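Long-range contacts in inactive glucansucrase (PDB 5JBD), which is an inactive glucansucrase of glycosyl hydrolase family 70, a family built round a TIM barrel, and carries a bound calcium ion: residues Tyr565-Thr571 with Tyr612-Pro618; Asn582-Pro586 with Val599-Tyr604; Ala512-Tyr516 with Ile554-His560. All coordinates share one frame; numbering follows the deposited sequence.

Contact 1. Residues Tyr565-Thr571 with Tyr612-Pro618; sequences YRNLIDT and YLGVWVP
The indole of Trp-616 lies beneath Asn-567 on the neighbouring antiparallel strand: CA of Asn-567 sits over one ring face, 3.4 Å from CZ3 of Trp-616, and its side-chain amide follows the ring at a tilt of only 25°. Tyr-565 O meets the indole at its edge. CG of Trp-616 is opposite its own carbonyl carbon (chi1 -63°), which swings the flat ring across to this partner. The ring of Tyr-565 runs beside Pro-618, its CE2 3.6 Å from CD of the proline, two rigid rings well suited to lying alongside each other. At the far end, the carboxylate of Asp-570 stands perpendicular to the Tyr-612 ring, and OH of Tyr-612 lies 2.7 Å from OD1 of Asp-570, a weak hydrogen bond at best. OD1 also accepts Thr-571 N, while OD2 accepts ND2 of Asn-567 at 3.1 Å, so an acidic residue is well placed to collect these two N-H groups. Thr-571 OG1 donates to a lone pair of Leu-613 O over 2.7 Å.

Arg-566 and Val-617 exchange two backbone hydrogen bonds. Beyond them Asn-567 centres an inverse gamma turn, and Leu-568 and Ile-569 both face Val-615 in a classic beta bulge; their N-H groups share Val-615 O through weak bonds of 2.9 Å from Leu-568 N and 3.3 Å from Ile-569 N.

Branched Ile-569, Val-615 and Val-617 make the apolar part of one face, which Arg-566 borders. Leu-489 and Phe-496 of helix 483-496 cover Ile-569 and Val-617 there, Leu-597 of strand 596-605 touches Trp-616 on the other face, and strand 537-542 continues the sheet beyond 612-618.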
# COMPACT_ATOMS: atom_id res chain seq x y z
N TYR A 565 43.82 4.34 11.30
CA TYR A 565 42.48 3.95 10.83
C TYR A 565 42.39 2.44 10.70
O TYR A 565 43.34 1.79 10.24
CB TYR A 565 42.15 4.65 9.51
CG TYR A 565 41.70 6.06 9.74
CD1 TYR A 565 42.62 7.07 9.94
CD2 TYR A 565 40.34 6.35 9.87
CE1 TYR A 565 42.21 8.36 10.20
CE2 TYR A 565 39.92 7.64 10.14
CZ TYR A 565 40.85 8.63 10.31
OH TYR A 565 40.44 9.90 10.56
N ARG A 566 41.26 1.89 11.12
CA ARG A 566 41.00 0.47 11.03
C ARG A 566 40.29 0.14 9.72
O ARG A 566 39.36 0.85 9.31
CB ARG A 566 40.12 0.01 12.21
CG ARG A 566 39.88 -1.49 12.25
CD ARG A 566 39.37 -1.96 13.60
NE ARG A 566 37.96 -1.60 13.84
CZ ARG A 566 36.90 -2.38 13.61
NH1 ARG A 566 37.01 -3.61 13.10
NH2 ARG A 566 35.68 -1.92 13.90
N ASN A 567 40.69 -0.96 9.12
CA ASN A 567 40.09 -1.49 7.90
C ASN A 567 38.80 -2.21 8.27
O ASN A 567 38.78 -3.43 8.49
CB ASN A 567 41.09 -2.45 7.23
CG ASN A 567 40.69 -2.84 5.82
OD1 ASN A 567 39.58 -2.59 5.38
ND2 ASN A 567 41.62 -3.47 5.10
N LEU A 568 37.70 -1.46 8.32
CA LEU A 568 36.41 -2.02 8.74
C LEU A 568 35.86 -3.04 7.74
O LEU A 568 35.43 -4.13 8.14
CB LEU A 568 35.37 -0.91 8.92
CG LEU A 568 34.05 -1.35 9.58
CD1 LEU A 568 34.23 -1.42 11.08
CD2 LEU A 568 32.95 -0.37 9.23
N ILE A 569 35.83 -2.66 6.47
CA ILE A 569 35.42 -3.56 5.39
C ILE A 569 36.37 -3.35 4.21
O ILE A 569 36.65 -2.22 3.85
CB ILE A 569 33.98 -3.27 4.89
CG1 ILE A 569 32.97 -3.39 6.04
CG2 ILE A 569 33.61 -4.22 3.74
CD1 ILE A 569 31.55 -3.02 5.66
N ASP A 570 36.82 -4.45 3.61
CA ASP A 570 37.62 -4.42 2.38
C ASP A 570 37.11 -5.53 1.46
O ASP A 570 36.44 -6.47 1.92
CB ASP A 570 39.11 -4.59 2.70
CG ASP A 570 40.05 -3.92 1.67
OD1 ASP A 570 39.62 -3.59 0.54
OD2 ASP A 570 41.25 -3.75 1.99
N THR A 571 37.41 -5.42 0.17
CA THR A 571 36.94 -6.38 -0.83
C THR A 571 38.02 -7.45 -1.10
O THR A 571 39.20 -7.12 -1.17
CB THR A 571 36.52 -5.66 -2.13
OG1 THR A 571 35.55 -4.64 -1.82
CG2 THR A 571 35.92 -6.61 -3.13
N TYR A 612 34.22 -2.01 -6.43
CA TYR A 612 35.01 -2.01 -5.20
C TYR A 612 34.22 -1.47 -4.02
O TYR A 612 33.40 -0.56 -4.20
CB TYR A 612 36.28 -1.17 -5.37
CG TYR A 612 37.20 -1.19 -4.15
CD1 TYR A 612 38.00 -2.29 -3.86
CD2 TYR A 612 37.23 -0.10 -3.25
CE1 TYR A 612 38.82 -2.32 -2.73
CE2 TYR A 612 38.04 -0.12 -2.12
CZ TYR A 612 38.84 -1.22 -1.87
OH TYR A 612 39.65 -1.23 -0.75
N LEU A 613 34.50 -2.01 -2.83
CA LEU A 613 34.00 -1.45 -1.56
C LEU A 613 35.10 -1.45 -0.52
O LEU A 613 35.75 -2.48 -0.28
CB LEU A 613 32.78 -2.25 -1.03
CG LEU A 613 32.21 -1.78 0.32
CD1 LEU A 613 31.77 -0.31 0.28
CD2 LEU A 613 31.06 -2.68 0.77
N GLY A 614 35.31 -0.29 0.11
CA GLY A 614 36.20 -0.18 1.27
C GLY A 614 35.65 0.80 2.29
O GLY A 614 35.11 1.83 1.92
N VAL A 615 35.81 0.49 3.58
CA VAL A 615 35.39 1.40 4.65
C VAL A 615 36.45 1.50 5.75
O VAL A 615 36.92 0.46 6.27
CB VAL A 615 34.04 0.96 5.24
CG1 VAL A 615 33.55 2.00 6.27
CG2 VAL A 615 33.02 0.77 4.13
N TRP A 616 36.79 2.74 6.13
CA TRP A 616 37.82 3.03 7.15
C TRP A 616 37.24 3.86 8.28
O TRP A 616 36.53 4.84 8.02
CB TRP A 616 39.00 3.79 6.53
CG TRP A 616 39.69 2.97 5.48
CD1 TRP A 616 39.41 2.93 4.15
CD2 TRP A 616 40.73 2.02 5.69
NE1 TRP A 616 40.22 2.03 3.52
CE2 TRP A 616 41.05 1.45 4.44
CE3 TRP A 616 41.44 1.59 6.83
CZ2 TRP A 616 42.04 0.48 4.29
CZ3 TRP A 616 42.43 0.62 6.68
CH2 TRP A 616 42.71 0.07 5.41
N VAL A 617 37.56 3.49 9.52
CA VAL A 617 37.17 4.26 10.71
C VAL A 617 38.33 4.41 11.69
O VAL A 617 39.22 3.57 11.72
CB VAL A 617 35.96 3.62 11.46
CG1 VAL A 617 34.73 3.62 10.57
CG2 VAL A 617 36.27 2.21 11.95
N PRO A 618 38.31 5.47 12.51
CA PRO A 618 39.37 5.61 13.51
C PRO A 618 39.51 4.42 14.46
O PRO A 618 38.52 3.80 14.85
CB PRO A 618 38.96 6.87 14.29
CG PRO A 618 38.14 7.67 13.31
CD PRO A 618 37.41 6.65 12.50
O HOH W 1 37.65 1.21 15.45

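Contact 2. Residues Asn582-Pro586 with Val599-Tyr604; sequences NSENP and VTVKGY
Thr-600 presents both its backbone N and its backbone O to a single side-chain amide, that of Asn-585. The N-H points to OD1 of Asn-585 over 2.9 Å, nearly straight at 165° and on a lone pair, while ND2 of Asn-585 returns a bond of 2.9 Å to Thr-600 O. The amide thus imitates the peptide group of a further strand, at the edge of a two-stranded antiparallel sheet: Val-599 and Val-601 pair through their backbones with Val-552 and Gln-550 of strand 550-555, and Thr-600 turns to the loop instead. Asparagine suits the place because its amide offers a donor and an acceptor side by side, and ND2 has a second acceptor in Asp-570. Its CG, opposite the carbonyl carbon (chi1 -54°), brings the amide to the strand, where OD1 of Asn-585 also touches CG1 of Val-599 at 3.5 Å.

Glu-584 extends along the same edge. Its CB rests 4.0 Å from CG2 of Thr-600, and farther out its carboxylate reaches the break in strand 596-605 at Lys-602, where OE2 accepts a hydrogen bond from Gln-549. Lys-602 supplies methylene packing here, with CG 3.2 Å from OE2 of Glu-584; its bent chain takes NZ away to a salt bridge with Glu-573 and a bond to Gly-603 O. This NZ stands above the rim of one face of the Tyr-604 ring. At the edge of that ring, near its plane, OE1 of Glu-584 comes 3.1 Å from the hydroxyl OH of Tyr-604, with carboxylate and ring planes 81° apart.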
# COMPACT_ATOMS: atom_id res chain seq x y z
N ASN A 582 43.17 -11.36 3.20
CA ASN A 582 43.28 -11.56 1.75
C ASN A 582 42.73 -10.37 0.93
O ASN A 582 42.19 -10.55 -0.16
CB ASN A 582 42.62 -12.90 1.35
CG ASN A 582 43.27 -13.56 0.13
OD1 ASN A 582 44.43 -13.30 -0.21
ND2 ASN A 582 42.51 -14.42 -0.55
N SER A 583 42.88 -9.15 1.46
CA SER A 583 42.54 -7.92 0.75
C SER A 583 43.81 -7.15 0.37
O SER A 583 44.92 -7.53 0.76
CB SER A 583 41.61 -7.05 1.61
OG SER A 583 42.29 -6.60 2.78
N GLU A 584 43.64 -6.07 -0.38
CA GLU A 584 44.77 -5.26 -0.85
C GLU A 584 45.42 -4.43 0.24
O GLU A 584 46.55 -4.00 0.09
CB GLU A 584 44.33 -4.33 -1.98
CG GLU A 584 43.84 -5.05 -3.22
CD GLU A 584 43.07 -4.12 -4.15
OE1 GLU A 584 41.90 -3.78 -3.85
OE2 GLU A 584 43.65 -3.73 -5.17
N ASN A 585 44.70 -4.18 1.34
CA ASN A 585 45.18 -3.32 2.43
C ASN A 585 45.24 -4.10 3.75
O ASN A 585 44.45 -5.03 3.95
CB ASN A 585 44.24 -2.13 2.59
CG ASN A 585 44.06 -1.36 1.28
OD1 ASN A 585 44.91 -0.55 0.91
ND2 ASN A 585 42.96 -1.62 0.59
N PRO A 586 46.16 -3.72 4.65
CA PRO A 586 46.28 -4.38 5.95
C PRO A 586 45.22 -3.89 6.96
O PRO A 586 44.37 -3.06 6.62
CB PRO A 586 47.70 -3.99 6.39
CG PRO A 586 47.85 -2.61 5.85
CD PRO A 586 47.10 -2.59 4.54
N VAL A 599 45.51 4.39 -0.02
CA VAL A 599 44.82 3.10 -0.06
C VAL A 599 45.03 2.46 -1.43
O VAL A 599 45.05 3.16 -2.45
CB VAL A 599 43.29 3.28 0.21
CG1 VAL A 599 42.57 1.94 0.20
CG2 VAL A 599 43.05 3.98 1.55
N THR A 600 45.15 1.13 -1.45
CA THR A 600 45.20 0.36 -2.70
C THR A 600 43.86 -0.28 -3.04
O THR A 600 43.24 -0.93 -2.20
CB THR A 600 46.27 -0.75 -2.62
OG1 THR A 600 47.52 -0.16 -2.27
CG2 THR A 600 46.42 -1.48 -3.95
N VAL A 601 43.43 -0.11 -4.30
CA VAL A 601 42.12 -0.55 -4.77
C VAL A 601 42.20 -1.18 -6.15
O VAL A 601 43.14 -0.91 -6.89
CB VAL A 601 41.13 0.65 -4.83
CG1 VAL A 601 40.97 1.28 -3.44
CG2 VAL A 601 41.56 1.70 -5.84
N LYS A 602 41.19 -1.97 -6.49
CA LYS A 602 41.02 -2.53 -7.84
C LYS A 602 39.59 -3.02 -8.03
O LYS A 602 38.83 -3.11 -7.07
CB LYS A 602 41.98 -3.68 -8.08
CG LYS A 602 41.65 -4.96 -7.32
CD LYS A 602 42.76 -6.00 -7.46
CE LYS A 602 42.47 -6.97 -8.60
NZ LYS A 602 41.29 -7.85 -8.33
N GLY A 603 39.23 -3.34 -9.27
CA GLY A 603 37.94 -3.92 -9.58
C GLY A 603 37.83 -5.40 -9.18
O GLY A 603 38.78 -6.17 -9.37
N TYR A 604 36.68 -5.78 -8.62
CA TYR A 604 36.36 -7.16 -8.28
C TYR A 604 34.99 -7.53 -8.82
O TYR A 604 34.15 -6.67 -9.12
CB TYR A 604 36.31 -7.35 -6.77
CG TYR A 604 37.63 -7.22 -6.07
CD1 TYR A 604 38.08 -5.99 -5.62
CD2 TYR A 604 38.42 -8.33 -5.83
CE1 TYR A 604 39.28 -5.86 -4.94
CE2 TYR A 604 39.64 -8.21 -5.15
CZ TYR A 604 40.06 -6.98 -4.71
OH TYR A 604 41.25 -6.84 -4.04

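Contact 3. Residues Ala512-Tyr516 with Ile554-His560; sequences ASVRY and INMGRAH
Val-514 and Ile-554 slant across each other with their methyl groups in touch, CG2 of Val-514 lying 3.7 Å from CG2 of Ile-554. Ile-554 sends its other branch past this point, so that its CD1 ends 3.8 Å from CB of Ala-512. The small alanine lets the longer isoleucine come close, and the valine fills the next step along the strand: Asn-555 O points toward its CG1, 3.6 Å away. These apolar contacts join strand 510-515 to strand 550-555, which belongs to a different sheet of the antiparallel beta region that follows the barrel strand 460-464.

Where the strands end, the contact becomes polar. The Tyr-516 ring turns an edge to the loop, and Met-556 O lies near the ring plane, 3.4 Å from CD1 of Tyr-516. Gly-557 passes beside the same ring; with phi at 106° and no CB it fits a position in which a side chain would meet the ring. An Asx turn shapes this loop, Asn-555 OD1 accepting from Gly-557 N at 3.0 Å, the N-H standing well above the amide carbonyl plane. One water joins Tyr-516 OH to Asn-555 O, and the hydroxyl also bonds Thr-502; a second water donates to both Arg-515 O and Met-556 O.

His-560 comes in edge-on, its CG anti to its carbonyl carbon (chi1 -58°), which sends the imidazole to Tyr-516 O. Its NE2 donates to Tyr-516 O over 2.8 Å at 165°, with the acceptor almost in the imidazole plane though the donor is tilted from the carbonyl plane, and the CB of Ala-559 covers part of one ring face. NE2 must therefore carry a proton. ND1 is bonded to Gln-563 OE1, so if that amide is placed correctly both ring nitrogens donate, which would favour a positively charged imidazole at this buried site.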
# COMPACT_ATOMS: atom_id res chain seq x y z
N ALA A 512 35.25 8.56 -3.15
CA ALA A 512 35.44 8.55 -1.70
C ALA A 512 34.40 9.46 -1.08
O ALA A 512 34.26 10.64 -1.49
CB ALA A 512 36.85 9.00 -1.33
N SER A 513 33.62 8.91 -0.15
CA SER A 513 32.64 9.67 0.64
C SER A 513 33.16 9.70 2.07
O SER A 513 33.31 8.65 2.69
CB SER A 513 31.27 9.00 0.59
OG SER A 513 30.32 9.81 1.26
N VAL A 514 33.49 10.91 2.54
CA VAL A 514 34.17 11.10 3.81
C VAL A 514 33.28 11.90 4.75
O VAL A 514 32.73 12.93 4.34
CB VAL A 514 35.51 11.86 3.61
CG1 VAL A 514 36.11 12.27 4.94
CG2 VAL A 514 36.50 10.97 2.85
N ARG A 515 33.16 11.43 5.99
CA ARG A 515 32.58 12.22 7.08
C ARG A 515 33.68 12.66 8.03
O ARG A 515 34.55 11.86 8.38
CB ARG A 515 31.48 11.42 7.80
CG ARG A 515 30.30 11.01 6.91
CD ARG A 515 29.55 12.21 6.33
NE ARG A 515 28.94 13.03 7.38
CZ ARG A 515 27.81 12.74 8.03
NH1 ARG A 515 27.12 11.64 7.76
NH2 ARG A 515 27.35 13.57 8.98
N TYR A 516 33.68 13.93 8.42
CA TYR A 516 34.83 14.50 9.14
C TYR A 516 34.80 14.27 10.65
O TYR A 516 35.83 14.44 11.31
CB TYR A 516 35.00 16.00 8.83
CG TYR A 516 35.32 16.24 7.37
CD1 TYR A 516 36.55 15.85 6.84
CD2 TYR A 516 34.40 16.82 6.52
CE1 TYR A 516 36.85 16.02 5.50
CE2 TYR A 516 34.70 17.03 5.17
CZ TYR A 516 35.93 16.62 4.67
OH TYR A 516 36.24 16.81 3.34
N ILE A 554 42.95 9.61 0.00
CA ILE A 554 41.68 10.04 0.61
C ILE A 554 41.94 11.16 1.61
O ILE A 554 42.77 11.01 2.50
CB ILE A 554 40.99 8.89 1.40
CG1 ILE A 554 40.99 7.59 0.59
CG2 ILE A 554 39.58 9.29 1.82
CD1 ILE A 554 40.44 7.72 -0.81
N ASN A 555 41.24 12.27 1.49
CA ASN A 555 41.38 13.36 2.44
C ASN A 555 40.45 13.16 3.65
O ASN A 555 39.25 13.46 3.57
CB ASN A 555 41.11 14.72 1.80
CG ASN A 555 41.36 15.87 2.76
OD1 ASN A 555 41.97 15.67 3.82
ND2 ASN A 555 40.95 17.07 2.38
N MET A 556 41.02 12.72 4.76
CA MET A 556 40.27 12.54 6.01
C MET A 556 40.02 13.86 6.76
O MET A 556 39.16 13.91 7.65
CB MET A 556 40.99 11.54 6.93
CG MET A 556 41.34 10.21 6.26
SD MET A 556 39.91 9.35 5.54
CE MET A 556 39.03 8.90 7.03
N GLY A 557 40.78 14.90 6.42
CA GLY A 557 40.65 16.22 7.02
C GLY A 557 41.77 16.57 7.99
O GLY A 557 42.45 15.69 8.52
N ARG A 558 41.92 17.87 8.24
CA ARG A 558 42.95 18.41 9.13
C ARG A 558 42.81 17.95 10.58
O ARG A 558 43.79 17.94 11.31
CB ARG A 558 42.96 19.96 9.11
CG ARG A 558 43.38 20.58 7.79
CD ARG A 558 44.88 20.43 7.56
NE ARG A 558 45.26 20.81 6.21
CZ ARG A 558 46.45 20.57 5.66
NH1 ARG A 558 47.41 19.95 6.35
NH2 ARG A 558 46.68 20.97 4.40
N ALA A 559 41.60 17.57 10.99
CA ALA A 559 41.39 17.00 12.32
C ALA A 559 41.99 15.62 12.48
O ALA A 559 42.04 15.12 13.60
CB ALA A 559 39.89 16.96 12.64
N HIS A 560 42.44 14.99 11.39
CA HIS A 560 42.84 13.60 11.40
C HIS A 560 44.23 13.32 10.81
O HIS A 560 44.43 12.31 10.14
CB HIS A 560 41.77 12.80 10.68
CG HIS A 560 40.41 12.95 11.29
ND1 HIS A 560 40.09 12.39 12.50
CD2 HIS A 560 39.33 13.65 10.89
CE1 HIS A 560 38.84 12.72 12.81
NE2 HIS A 560 38.36 13.48 11.84
O HOH W 2 37.34 11.80 8.50
O HOH W 3 37.23 14.53 1.86

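How the contacts relate
All three contacts belong to one beta region, far from the centre of the chain. Contact 1 is true strand pairing within a buried sheet, relying on backbone bonds, one largely apolar face and one of aromatic and polar side chains. Contact 2, only partly buried, is nested in the loop that contact 1 closes and relies on side-chain amide and carboxylate groups. Contact 3 is buried too, but joins separate sheets by methyl packing, waters and a histidine. They touch: Pro-586 O of contact 2 takes ND2 of Asn-567, Tyr-565 of contact 1 packs on Met-556 and His-560 of contact 3, and Val-599 meets Ile-554, since strands 550-555 and 596-605 are neighbours.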